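Guanidinopropionase (Pseudomonas aeruginosa, PDB 3NIQ) catalyses the hydrolysis of 3-guanidinopropanoate to beta-alanine and urea, using two manganese ions in each subunit of a homohexamer. Local coordinates at residues A52-G57 against V282-P287; G124-T129 against Y236-V241. All blocks are in the same frame, centred on the assembly; numbering follows the deposited sequence.

Contact 1: A52-G57 against V282-P287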
loop_
_atom_site.group_PDB
_atom_site.type_symbol
_atom_site.label_atom_id
_atom_site.label_comp_id
_atom_site.label_asym_id
_atom_site.label_seq_id
_atom_site.Cartn_x
_atom_site.Cartn_y
_atom_site.Cartn_z
ATOM N N ALA A 52 3.741 3.309 17.735
ATOM C CA ALA A 52 2.940 4.507 17.944
ATOM C C ALA A 52 2.133 4.859 16.696
ATOM O O ALA A 52 2.242 4.185 15.672
ATOM C CB ALA A 52 3.828 5.660 18.372
ATOM N N GLY A 53 1.302 5.893 16.778
ATOM C CA GLY A 53 0.573 6.348 15.610
ATOM C C GLY A 53 -0.900 6.604 15.882
ATOM O O GLY A 53 -1.561 7.245 15.078
ATOM N N ALA A 54 -1.396 6.157 17.036
ATOM C CA ALA A 54 -2.788 6.390 17.445
ATOM C C ALA A 54 -3.121 7.881 17.607
ATOM O O ALA A 54 -4.294 8.268 17.647
ATOM C CB ALA A 54 -3.133 5.587 18.742
ATOM N N ARG A 55 -2.094 8.727 17.648
ATOM C CA ARG A 55 -2.319 10.177 17.677
ATOM C C ARG A 55 -3.115 10.644 16.459
ATOM O O ARG A 55 -3.808 11.671 16.509
ATOM C CB ARG A 55 -0.984 10.942 17.771
ATOM C CG ARG A 55 -0.101 10.828 16.531
ATOM C CD ARG A 55 1.240 11.582 16.721
ATOM N NE ARG A 55 2.032 11.028 17.817
ATOM C CZ ARG A 55 3.177 11.548 18.256
ATOM N NH1 ARG A 55 3.694 12.638 17.672
ATOM N NH2 ARG A 55 3.822 10.965 19.259
ATOM N N HIS A 56 -3.028 9.887 15.365
ATOM C CA HIS A 56 -3.768 10.236 14.131
ATOM C C HIS A 56 -5.167 9.641 14.053
ATOM O O HIS A 56 -5.939 9.940 13.132
ATOM C CB HIS A 56 -2.963 9.811 12.887
ATOM C CG HIS A 56 -1.557 10.332 12.887
ATOM N ND1 HIS A 56 -1.259 11.664 12.694
ATOM C CD2 HIS A 56 -0.374 9.705 13.080
ATOM C CE1 HIS A 56 0.053 11.832 12.736
ATOM N NE2 HIS A 56 0.613 10.662 12.987
ATOM N N GLY A 57 -5.493 8.783 15.008
ATOM C CA GLY A 57 -6.775 8.070 14.963
ATOM C C GLY A 57 -8.000 8.954 14.867
ATOM O O GLY A 57 -8.881 8.715 14.036
ATOM N N VAL A 282 -13.486 4.589 21.853
ATOM C CA VAL A 282 -12.960 3.670 20.848
ATOM C C VAL A 282 -11.495 4.038 20.705
ATOM O O VAL A 282 -11.170 5.127 20.226
ATOM C CB VAL A 282 -13.665 3.849 19.481
ATOM C CG1 VAL A 282 -13.072 2.913 18.459
ATOM C CG2 VAL A 282 -15.185 3.579 19.603
ATOM N N VAL A 283 -10.602 3.160 21.150
ATOM C CA VAL A 283 -9.188 3.549 21.236
ATOM C C VAL A 283 -8.309 2.633 20.403
ATOM O O VAL A 283 -8.775 1.603 19.961
ATOM C CB VAL A 283 -8.692 3.535 22.696
ATOM C CG1 VAL A 283 -9.461 4.555 23.504
ATOM C CG2 VAL A 283 -8.796 2.104 23.317
ATOM N N GLU A 284 -7.067 3.072 20.186
ATOM C CA GLU A 284 -5.975 2.322 19.531
ATOM C C GLU A 284 -6.110 2.211 18.002
ATOM O O GLU A 284 -5.398 1.419 17.376
ATOM C CB GLU A 284 -5.747 0.919 20.176
ATOM C CG GLU A 284 -5.338 0.924 21.660
ATOM C CD GLU A 284 -3.914 1.437 21.899
ATOM O OE1 GLU A 284 -3.192 1.750 20.919
ATOM O OE2 GLU A 284 -3.523 1.566 23.073
ATOM N N VAL A 285 -7.000 2.991 17.392
ATOM C CA VAL A 285 -6.938 3.130 15.925
ATOM C C VAL A 285 -5.632 3.825 15.544
ATOM O O VAL A 285 -5.376 4.932 15.980
ATOM C CB VAL A 285 -8.128 3.919 15.336
ATOM C CG1 VAL A 285 -7.987 4.053 13.806
ATOM C CG2 VAL A 285 -9.483 3.198 15.666
ATOM N N SER A 286 -4.806 3.168 14.736
ATOM C CA SER A 286 -3.486 3.706 14.412
ATOM C C SER A 286 -3.301 3.809 12.884
ATOM O O SER A 286 -2.875 2.859 12.233
ATOM C CB SER A 286 -2.393 2.857 15.067
ATOM O OG SER A 286 -1.104 3.397 14.817
ATOM N N PRO A 287 -3.658 4.971 12.312
ATOM C CA PRO A 287 -3.659 5.166 10.848
ATOM C C PRO A 287 -2.365 4.803 10.088
ATOM O O PRO A 287 -2.462 4.268 8.979
ATOM C CB PRO A 287 -4.017 6.650 10.686
ATOM C CG PRO A 287 -4.967 6.894 11.862
ATOM C CD PRO A 287 -4.330 6.079 13.021
#
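Ser286 holds its OG anti to the backbone N (chi1 -177°), which lays the hydroxyl oxygen against the backbone of Gly53, with OG 3.4 Å from Gly53 C. In His56, CG is anti to the carbonyl carbon (chi1 -53°); this carries the imidazole away from the proline, with Arg55 CG over one face of the ring, and leaves CB to touch, 3.7 Å from Pro287 CG. The proline ring fits against a bend of the facing backbone: its CG lies 3.4 Å from His56 O, while CD sits 3.6 Å from both Gly53 O and Gly57 N. A rigid ring offering only carbon suits a backbone whose polar atoms are partly used already: His56 N bonds to Gly53 O and Gly57 N to Ala54 O, closing the 3-10 turn that leads into helix 57-64. No conventional hydrogen bond crosses the contact; its nearest equivalent is a CA-H...O contact from Ala54 CA to Val285 O (3.3 Å, 150° at the hydrogen). Two loops are joined here at the C-terminal end of the parallel sheet of the arginase alpha/beta fold, one following strand 37-42 and the other strand 277-283. Glycine is called for on the first loop: at the backbone angles of Gly53 a CB would be jammed against Ala52 O and would also run into Ser286 OG, while at Gly57 a CB would press on Val285 O. The small side chain of Ala54 suits the close approach of the backbones. Glu284 points CB away, but its carboxylate curls back near the metal site, where OE2 accepts from His126 N and His165 ND1. Arg55 faces the other way, bridging to Asp45 through NH2 and donating from NH1 to Asn50 O of a second subunit.

Contact 2: G124-T129 against Y236-V241; sequences GDHLVT and YVSFDV. With MN (manganese (II) ion), chain D; MN (manganese (II) ion), chain E.
The binuclear manganese site is built partly across this contact, where His126 and Asp240 share one metal ion. His126 ND1 binds the manganese ion of chain D at 2.2 Å, and Asp240 OD2 binds the same ion while also reaching the manganese ion of chain E at 2.3 Å, a single carboxylate oxygen bridging both metals. A water joins the pair as a second bridge. The imidazole and carboxylate planes stand 70° apart. His126 takes an unstaggered chi1 of -136°, which turns ND1 to the metal and NE2 to Ser238. That far nitrogen of the ring is used too: His126 NE2 donates to Ser238 OG at 2.6 Å, close to the ring plane and fairly straight (157°). Ser238 OG in turn bonds to Asp281 OD1. This second-shell chain fixes the ring's rotation and may make ND1 a somewhat stronger ligand. Serine is suited here by its short reach and a hydroxyl that can accept one bond and take part in another. Toward the start of strand 235-240, Tyr236 CE2 meets Thr129 CG2 at 4.0 Å, a methyl meeting the ring obliquely, while Thr129 OG1 and Tyr236 OH both bond to Asp281 OD2. Asp125 OD1 accepts from Leu127 N at 2.9 Å in an Asx turn that shapes the loop carrying His126. Asp148 and Asp152 complete the protein ligands of the first ion, and Asp148, His150 and Asp242 those of the second: the paired, carboxylate-bridged manganese centre of the arginase family.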
loop_
_atom_site.group_PDB
_atom_site.type_symbol
_atom_site.label_atom_id
_atom_site.label_comp_id
_atom_site.label_asym_id
_atom_site.label_seq_id
_atom_site.Cartn_x
_atom_site.Cartn_y
_atom_site.Cartn_z
ATOM N N GLY A 124 -6.111 7.858 19.651
ATOM C CA GLY A 124 -5.360 7.805 20.909
ATOM C C GLY A 124 -5.212 6.376 21.393
ATOM O O GLY A 124 -6.047 5.511 21.071
ATOM N N ASP A 125 -4.149 6.117 22.147
ATOM C CA ASP A 125 -3.957 4.816 22.748
ATOM C C ASP A 125 -4.759 4.717 24.047
ATOM O O ASP A 125 -5.396 5.691 24.460
ATOM C CB ASP A 125 -2.461 4.531 22.959
ATOM C CG ASP A 125 -1.833 5.391 24.080
ATOM O OD1 ASP A 125 -2.535 5.831 25.008
ATOM O OD2 ASP A 125 -0.615 5.619 24.024
ATOM N N HIS A 126 -4.729 3.563 24.705
ATOM C CA HIS A 126 -5.673 3.315 25.803
ATOM C C HIS A 126 -5.364 4.126 27.072
ATOM O O HIS A 126 -6.213 4.235 27.964
ATOM C CB HIS A 126 -5.757 1.826 26.145
ATOM C CG HIS A 126 -7.157 1.351 26.341
ATOM N ND1 HIS A 126 -7.592 0.116 25.910
ATOM C CD2 HIS A 126 -8.244 1.985 26.847
ATOM C CE1 HIS A 126 -8.882 -0.008 26.177
ATOM N NE2 HIS A 126 -9.304 1.116 26.733
ATOM N N LEU A 127 -4.184 4.732 27.140
ATOM C CA LEU A 127 -3.873 5.579 28.303
ATOM C C LEU A 127 -4.822 6.769 28.373
ATOM O O LEU A 127 -5.091 7.305 29.453
ATOM C CB LEU A 127 -2.388 6.007 28.335
ATOM C CG LEU A 127 -1.990 6.864 29.544
ATOM C CD1 LEU A 127 -2.225 6.098 30.860
ATOM C CD2 LEU A 127 -0.511 7.354 29.453
ATOM N N VAL A 128 -5.382 7.155 27.228
ATOM C CA VAL A 128 -6.345 8.249 27.198
ATOM C C VAL A 128 -7.551 8.014 28.121
ATOM O O VAL A 128 -8.168 8.974 28.622
ATOM C CB VAL A 128 -6.851 8.538 25.764
ATOM C CG1 VAL A 128 -7.294 7.263 25.076
ATOM C CG2 VAL A 128 -8.045 9.471 25.839
ATOM N N THR A 129 -7.889 6.750 28.361
ATOM C CA THR A 129 -9.061 6.442 29.189
ATOM C C THR A 129 -8.847 6.833 30.663
ATOM O O THR A 129 -9.804 7.211 31.359
ATOM C CB THR A 129 -9.477 4.954 29.060
ATOM O OG1 THR A 129 -9.643 4.640 27.673
ATOM C CG2 THR A 129 -10.808 4.684 29.776
ATOM N N TYR A 236 -19.245 2.427 31.958
ATOM C CA TYR A 236 -18.523 2.991 30.843
ATOM C C TYR A 236 -18.158 1.863 29.894
ATOM O O TYR A 236 -17.826 0.756 30.324
ATOM C CB TYR A 236 -17.268 3.677 31.377
ATOM C CG TYR A 236 -16.450 4.465 30.386
ATOM C CD1 TYR A 236 -16.594 5.852 30.284
ATOM C CD2 TYR A 236 -15.472 3.838 29.585
ATOM C CE1 TYR A 236 -15.815 6.599 29.385
ATOM C CE2 TYR A 236 -14.684 4.582 28.683
ATOM C CZ TYR A 236 -14.862 5.960 28.593
ATOM O OH TYR A 236 -14.090 6.716 27.725
ATOM N N VAL A 237 -18.195 2.136 28.595
ATOM C CA VAL A 237 -17.747 1.123 27.627
ATOM C C VAL A 237 -16.484 1.586 26.948
ATOM O O VAL A 237 -16.437 2.648 26.328
ATOM C CB VAL A 237 -18.823 0.807 26.570
ATOM C CG1 VAL A 237 -18.333 -0.306 25.639
ATOM C CG2 VAL A 237 -20.118 0.408 27.247
ATOM N N SER A 238 -15.438 0.784 27.056
ATOM C CA SER A 238 -14.207 1.136 26.413
ATOM C C SER A 238 -13.830 0.048 25.395
ATOM O O SER A 238 -13.630 -1.116 25.753
ATOM C CB SER A 238 -13.112 1.301 27.467
ATOM O OG SER A 238 -11.892 1.651 26.856
ATOM N N PHE A 239 -13.698 0.451 24.135
ATOM C CA PHE A 239 -13.483 -0.491 23.047
ATOM C C PHE A 239 -12.100 -0.293 22.405
ATOM O O PHE A 239 -11.860 0.716 21.722
ATOM C CB PHE A 239 -14.596 -0.304 21.997
ATOM C CG PHE A 239 -14.618 -1.376 20.949
ATOM C CD1 PHE A 239 -15.392 -2.522 21.119
ATOM C CD2 PHE A 239 -13.844 -1.245 19.789
ATOM C CE1 PHE A 239 -15.403 -3.544 20.135
ATOM C CE2 PHE A 239 -13.833 -2.255 18.814
ATOM C CZ PHE A 239 -14.613 -3.398 18.978
ATOM N N ASP A 240 -11.201 -1.248 22.627
ATOM C CA ASP A 240 -9.876 -1.216 22.035
ATOM C C ASP A 240 -9.993 -2.058 20.758
ATOM O O ASP A 240 -10.359 -3.229 20.816
ATOM C CB ASP A 240 -8.845 -1.779 23.043
ATOM C CG ASP A 240 -7.418 -1.872 22.485
ATOM O OD1 ASP A 240 -7.217 -1.885 21.248
ATOM O OD2 ASP A 240 -6.462 -1.963 23.297
ATOM N N VAL A 241 -9.719 -1.449 19.608
ATOM C CA VAL A 241 -9.967 -2.111 18.340
ATOM C C VAL A 241 -9.100 -3.353 18.176
ATOM O O VAL A 241 -9.424 -4.214 17.379
ATOM C CB VAL A 241 -9.822 -1.183 17.100
ATOM C CG1 VAL A 241 -10.849 -0.025 17.128
ATOM C CG2 VAL A 241 -8.396 -0.654 16.965
HETATM MN MN MN D . -6.138 -1.477 25.384
HETATM MN MN MN E . -5.208 -3.872 23.535
HETATM O O HOH W 1 -4.119 -2.795 25.159
#

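Contact 1 and contact 2 lie side by side, their centres about 10 Å apart, with strands 277-283 and 235-240 adjacent in the same eight-stranded parallel sheet. Along the chain the order is 52-57, 124-129, 236-241, 282-287, so both segments of contact 2 fall between the two segments of contact 1. They meet directly: Ala54 O lies 2.7 Å from Gly124 N, and Glu284 N lies 2.8 Å from Gly124 O, both probable hydrogen bonds. Loop 124-129 is thus held from both parts of contact 1. Contact 2 supplies ligands to the metals, whereas contact 1 borders them through Glu284 and reaches a second subunit of the hexamer through Arg55.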